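Local coordinates for osmotically inducible protein OsmC (Psychrobacter arcticus, PDB 2PN2), which probably reduces organic or inorganic hydroperoxides in the response to osmotic and oxidative stress, at residues C72-I77 against A89-E94; G78-D83 against Q124-N129. One frame throughout, in Å; residues are numbered along the deposited sequence.

Interaction 1. Residues C72-I77 against A89-E94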
# COMPACT_ATOMS: atom_id res chain seq x y z
N CYS A 72 7.68 -5.06 0.11
CA CYS A 72 8.62 -4.74 -0.95
C CYS A 72 10.06 -5.05 -0.52
O CYS A 72 10.82 -5.66 -1.28
CB CYS A 72 8.49 -3.27 -1.34
SG CYS A 72 9.44 -2.86 -2.76
N MSE A 73 10.39 -4.68 0.72
CA MSE A 73 11.72 -4.92 1.31
C MSE A 73 12.06 -6.42 1.40
O MSE A 73 13.15 -6.82 1.00
CB MSE A 73 11.83 -4.29 2.69
CG MSE A 73 11.95 -2.81 2.62
SE MSE A 73 12.20 -1.99 4.37
CE MSE A 73 12.33 -0.15 3.77
N LEU A 74 11.11 -7.21 1.92
CA LEU A 74 11.28 -8.66 2.01
C LEU A 74 11.41 -9.30 0.62
O LEU A 74 12.19 -10.23 0.45
CB LEU A 74 10.16 -9.33 2.80
CG LEU A 74 10.05 -9.08 4.31
CD1 LEU A 74 8.87 -9.87 4.86
CD2 LEU A 74 11.33 -9.48 5.05
N THR A 75 10.67 -8.77 -0.36
CA THR A 75 10.67 -9.30 -1.74
C THR A 75 12.03 -9.06 -2.41
O THR A 75 12.61 -10.00 -2.98
CB THR A 75 9.52 -8.71 -2.57
OG1 THR A 75 8.27 -8.98 -1.91
CG2 THR A 75 9.49 -9.30 -3.99
N ILE A 76 12.53 -7.83 -2.32
CA ILE A 76 13.85 -7.49 -2.91
C ILE A 76 14.99 -8.19 -2.15
O ILE A 76 15.98 -8.57 -2.78
CB ILE A 76 14.07 -5.96 -3.06
CG1 ILE A 76 15.18 -5.68 -4.08
CG2 ILE A 76 14.35 -5.29 -1.72
CD1 ILE A 76 15.48 -4.21 -4.31
N ILE A 77 14.84 -8.37 -0.82
CA ILE A 77 15.80 -9.20 -0.03
C ILE A 77 15.74 -10.66 -0.52
O ILE A 77 16.79 -11.29 -0.67
CB ILE A 77 15.58 -9.12 1.52
CG1 ILE A 77 16.06 -7.76 2.04
CG2 ILE A 77 16.36 -10.23 2.26
CD1 ILE A 77 15.60 -7.41 3.47
N ALA A 89 13.13 -18.29 4.06
CA ALA A 89 11.70 -18.56 4.34
C ALA A 89 11.46 -18.48 5.85
O ALA A 89 12.32 -18.88 6.65
CB ALA A 89 11.25 -19.93 3.77
N GLY A 90 10.33 -17.90 6.24
CA GLY A 90 10.02 -17.71 7.66
C GLY A 90 10.54 -16.40 8.25
O GLY A 90 10.24 -16.10 9.41
N THR A 91 11.30 -15.63 7.46
CA THR A 91 11.74 -14.29 7.87
C THR A 91 10.47 -13.47 8.10
O THR A 91 9.47 -13.64 7.39
CB THR A 91 12.65 -13.62 6.79
OG1 THR A 91 13.87 -14.36 6.69
CG2 THR A 91 12.98 -12.15 7.17
N THR A 92 10.49 -12.61 9.11
CA THR A 92 9.34 -11.79 9.46
C THR A 92 9.71 -10.32 9.56
O THR A 92 10.86 -9.97 9.85
CB THR A 92 8.72 -12.25 10.79
OG1 THR A 92 9.70 -12.15 11.83
CG2 THR A 92 8.23 -13.70 10.69
N ALA A 93 8.71 -9.46 9.34
CA ALA A 93 8.87 -8.01 9.43
C ALA A 93 7.69 -7.43 10.22
O ALA A 93 6.56 -7.54 9.75
CB ALA A 93 8.94 -7.38 8.03
N GLU A 94 7.95 -6.86 11.42
CA GLU A 94 6.94 -6.17 12.24
C GLU A 94 6.93 -4.71 11.81
O GLU A 94 7.97 -4.05 11.83
CB GLU A 94 7.23 -6.23 13.75
CG GLU A 94 6.89 -7.55 14.34
CD GLU A 94 7.37 -7.75 15.77
OE1 GLU A 94 7.87 -6.80 16.41
OE2 GLU A 94 7.24 -8.89 16.26

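Interaction 2. Residues G78-D83 against Q124-N129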
# COMPACT_ATOMS: atom_id res chain seq x y z
N GLY A 78 14.54 -11.17 -0.80
CA GLY A 78 14.36 -12.52 -1.36
C GLY A 78 15.07 -12.76 -2.68
O GLY A 78 15.62 -13.82 -2.91
N ILE A 79 15.05 -11.75 -3.55
CA ILE A 79 15.77 -11.79 -4.84
C ILE A 79 17.27 -11.90 -4.57
O ILE A 79 17.96 -12.70 -5.20
CB ILE A 79 15.49 -10.53 -5.70
CG1 ILE A 79 14.04 -10.52 -6.18
CG2 ILE A 79 16.45 -10.45 -6.89
CD1 ILE A 79 13.66 -9.31 -7.03
N LYS A 80 17.76 -11.09 -3.63
CA LYS A 80 19.18 -11.07 -3.26
C LYS A 80 19.57 -12.38 -2.57
O LYS A 80 20.64 -12.92 -2.86
CB LYS A 80 19.53 -9.88 -2.35
CG LYS A 80 21.00 -9.47 -2.51
CD LYS A 80 21.17 -8.52 -3.72
CE LYS A 80 22.53 -8.60 -4.36
NZ LYS A 80 23.64 -8.44 -3.40
N ALA A 81 18.71 -12.87 -1.68
CA ALA A 81 18.92 -14.17 -0.99
C ALA A 81 18.91 -15.34 -1.96
O ALA A 81 19.62 -16.32 -1.72
CB ALA A 81 17.89 -14.40 0.12
N ARG A 82 18.10 -15.25 -3.02
CA ARG A 82 18.04 -16.29 -4.05
C ARG A 82 19.34 -16.29 -4.83
O ARG A 82 19.90 -17.36 -5.08
CB ARG A 82 16.84 -16.10 -5.00
CG ARG A 82 16.72 -17.17 -6.09
CD ARG A 82 15.55 -16.90 -7.00
NE ARG A 82 14.27 -17.09 -6.31
CZ ARG A 82 13.07 -16.80 -6.82
NH1 ARG A 82 12.93 -16.28 -8.03
NH2 ARG A 82 11.99 -17.04 -6.08
N ASP A 83 19.82 -15.10 -5.21
CA ASP A 83 21.09 -14.97 -5.95
C ASP A 83 22.29 -15.45 -5.12
O ASP A 83 23.22 -16.00 -5.68
CB ASP A 83 21.35 -13.53 -6.37
CG ASP A 83 20.41 -13.02 -7.46
OD1 ASP A 83 19.81 -13.83 -8.19
OD2 ASP A 83 20.30 -11.78 -7.58
N GLN A 124 23.95 -9.10 6.21
CA GLN A 124 22.98 -8.21 6.86
C GLN A 124 23.02 -6.84 6.20
O GLN A 124 21.97 -6.27 5.89
CB GLN A 124 23.27 -8.02 8.35
CG GLN A 124 23.00 -9.22 9.24
CD GLN A 124 23.40 -8.95 10.70
OE1 GLN A 124 23.53 -7.80 11.11
NE2 GLN A 124 23.61 -10.02 11.47
N LYS A 125 24.23 -6.34 5.97
CA LYS A 125 24.46 -5.05 5.32
C LYS A 125 23.96 -5.03 3.88
O LYS A 125 23.36 -4.04 3.47
CB LYS A 125 25.95 -4.65 5.39
CG LYS A 125 26.27 -3.30 4.76
N ILE A 126 24.20 -6.11 3.13
CA ILE A 126 23.67 -6.25 1.75
C ILE A 126 22.14 -6.18 1.81
O ILE A 126 21.52 -5.35 1.12
CB ILE A 126 24.16 -7.56 1.05
CG1 ILE A 126 25.66 -7.43 0.72
CG2 ILE A 126 23.37 -7.84 -0.26
CD1 ILE A 126 26.42 -8.78 0.37
N PHE A 127 21.54 -7.00 2.69
CA PHE A 127 20.08 -7.01 2.84
C PHE A 127 19.52 -5.69 3.33
O PHE A 127 18.46 -5.25 2.87
CB PHE A 127 19.58 -8.14 3.75
CG PHE A 127 19.87 -9.53 3.27
CD1 PHE A 127 20.06 -9.85 1.91
CD2 PHE A 127 19.78 -10.58 4.18
CE1 PHE A 127 20.26 -11.17 1.50
CE2 PHE A 127 19.97 -11.91 3.78
CZ PHE A 127 20.23 -12.20 2.44
N TYR A 128 20.23 -5.05 4.26
CA TYR A 128 19.82 -3.74 4.74
C TYR A 128 19.77 -2.72 3.60
O TYR A 128 18.75 -2.05 3.37
CB TYR A 128 20.78 -3.25 5.82
CG TYR A 128 20.39 -1.92 6.40
CD1 TYR A 128 19.37 -1.84 7.34
CD2 TYR A 128 21.02 -0.74 5.99
CE1 TYR A 128 18.99 -0.60 7.87
CE2 TYR A 128 20.65 0.51 6.53
CZ TYR A 128 19.62 0.57 7.47
OH TYR A 128 19.23 1.78 8.02
N ASN A 129 20.89 -2.62 2.89
CA ASN A 129 21.04 -1.68 1.78
C ASN A 129 20.09 -1.95 0.62
O ASN A 129 19.52 -1.00 0.07
CB ASN A 129 22.48 -1.64 1.26
CG ASN A 129 23.48 -1.12 2.32
OD1 ASN A 129 23.11 -0.42 3.25
ND2 ASN A 129 24.75 -1.46 2.13

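Interaction 1. Residues C72-I77 against A89-E94
The forked end of L74 meets two side chains of segment 89-94, T91 and A93, one with each methyl. CD2 of L74 lies 3.8 Å from CG2 of T91, while CD1 of L74 meets CB of A93 at 4.0 Å. With CG anti to the carbonyl carbon (chi1 -69°), the leucine leans off helix 61-83 toward the strand, and its extended second torsion carries CD1 straight on to A93. Leucine and threonine side chains approach at a slant, methyl against methyl. T91 can offer CG2 because that branch stands anti to its own backbone N; the hydroxyl OG1 bonds to the carbonyl O of I88, so the polar branch is satisfied away from the leucine. In the OsmC-like fold, helix 61-83 here packs on strand 92-100, outermost in this chain's mixed sheet, which continues into the second subunit. The CA atoms of L74 and A93, 7.8 Å apart, are the nearest pair of the two segments. T92, between the two contact residues, points away from the helix. Its strand pairs antiparallel with a strand of the second subunit, and V25 of that subunit also packs on L74, so the leucine touches the dimer interface as well. Within the chain, I113 and F115 lie against the side chain of T91, and I111 against CB of A93.

Interaction 2. Residues G78-D83 against Q124-N129
Segments 78-83 and 124-129 run roughly antiparallel, their N-to-C directions at 145° and their axes 10.2 Å apart at closest approach, with K80 and F127 nearest in backbone. This is a helix pair of the OsmC-like fold: the C-terminal end of helix 61-83 lies beside helix 121-132. The contact is partly buried and made mostly by carbon atoms. F127 fills its inner side, the ring reaching across from a bond that starts off to one side of the neighbouring helix; CG, anti to the carbonyl carbon (chi1 -63°), brings the ring round to A81. Its CZ meets CB of A81 at 4.0 Å, while CE1 comes obliquely to the backbone N of A81. K80 approaches the same ring at its edge, near the ring plane, with CB 4.1 Å from CE1 of F127. Around it the ring also meets I77, I86, L119 and the ring of F115, so an alanine here would probably open a gap between the helices and leave A81 and F115 without their aromatic partner. On the outer side K80 and I126 cross at about a right angle. The lysine chain bends at chi2 (84°) and again at chi4, curling round one methyl of the isoleucine: CG2 of I126 lies 3.7 Å from CG of K80.

Both interactions use helix 61-83, in adjoining parts of it, and their centres lie 10 Å apart on the same side of the chain's centre. Along the chain the segments alternate: 72-77, 78-83, 89-94, then 124-129. Interaction 1 sets the helix against strand 92-100, where the mixed sheet crosses into the second subunit, and interaction 2 sets its C-terminal end against helix 121-132. They meet where CG1 of I77 packs 3.6 Å from the carbonyl O of F127. The long helix is thus shared between strand 92-100 and helix 121-132. Both contacts also touch the second subunit, interaction 1 through sheet pairing, so the packing of this helix is tied to the dimer.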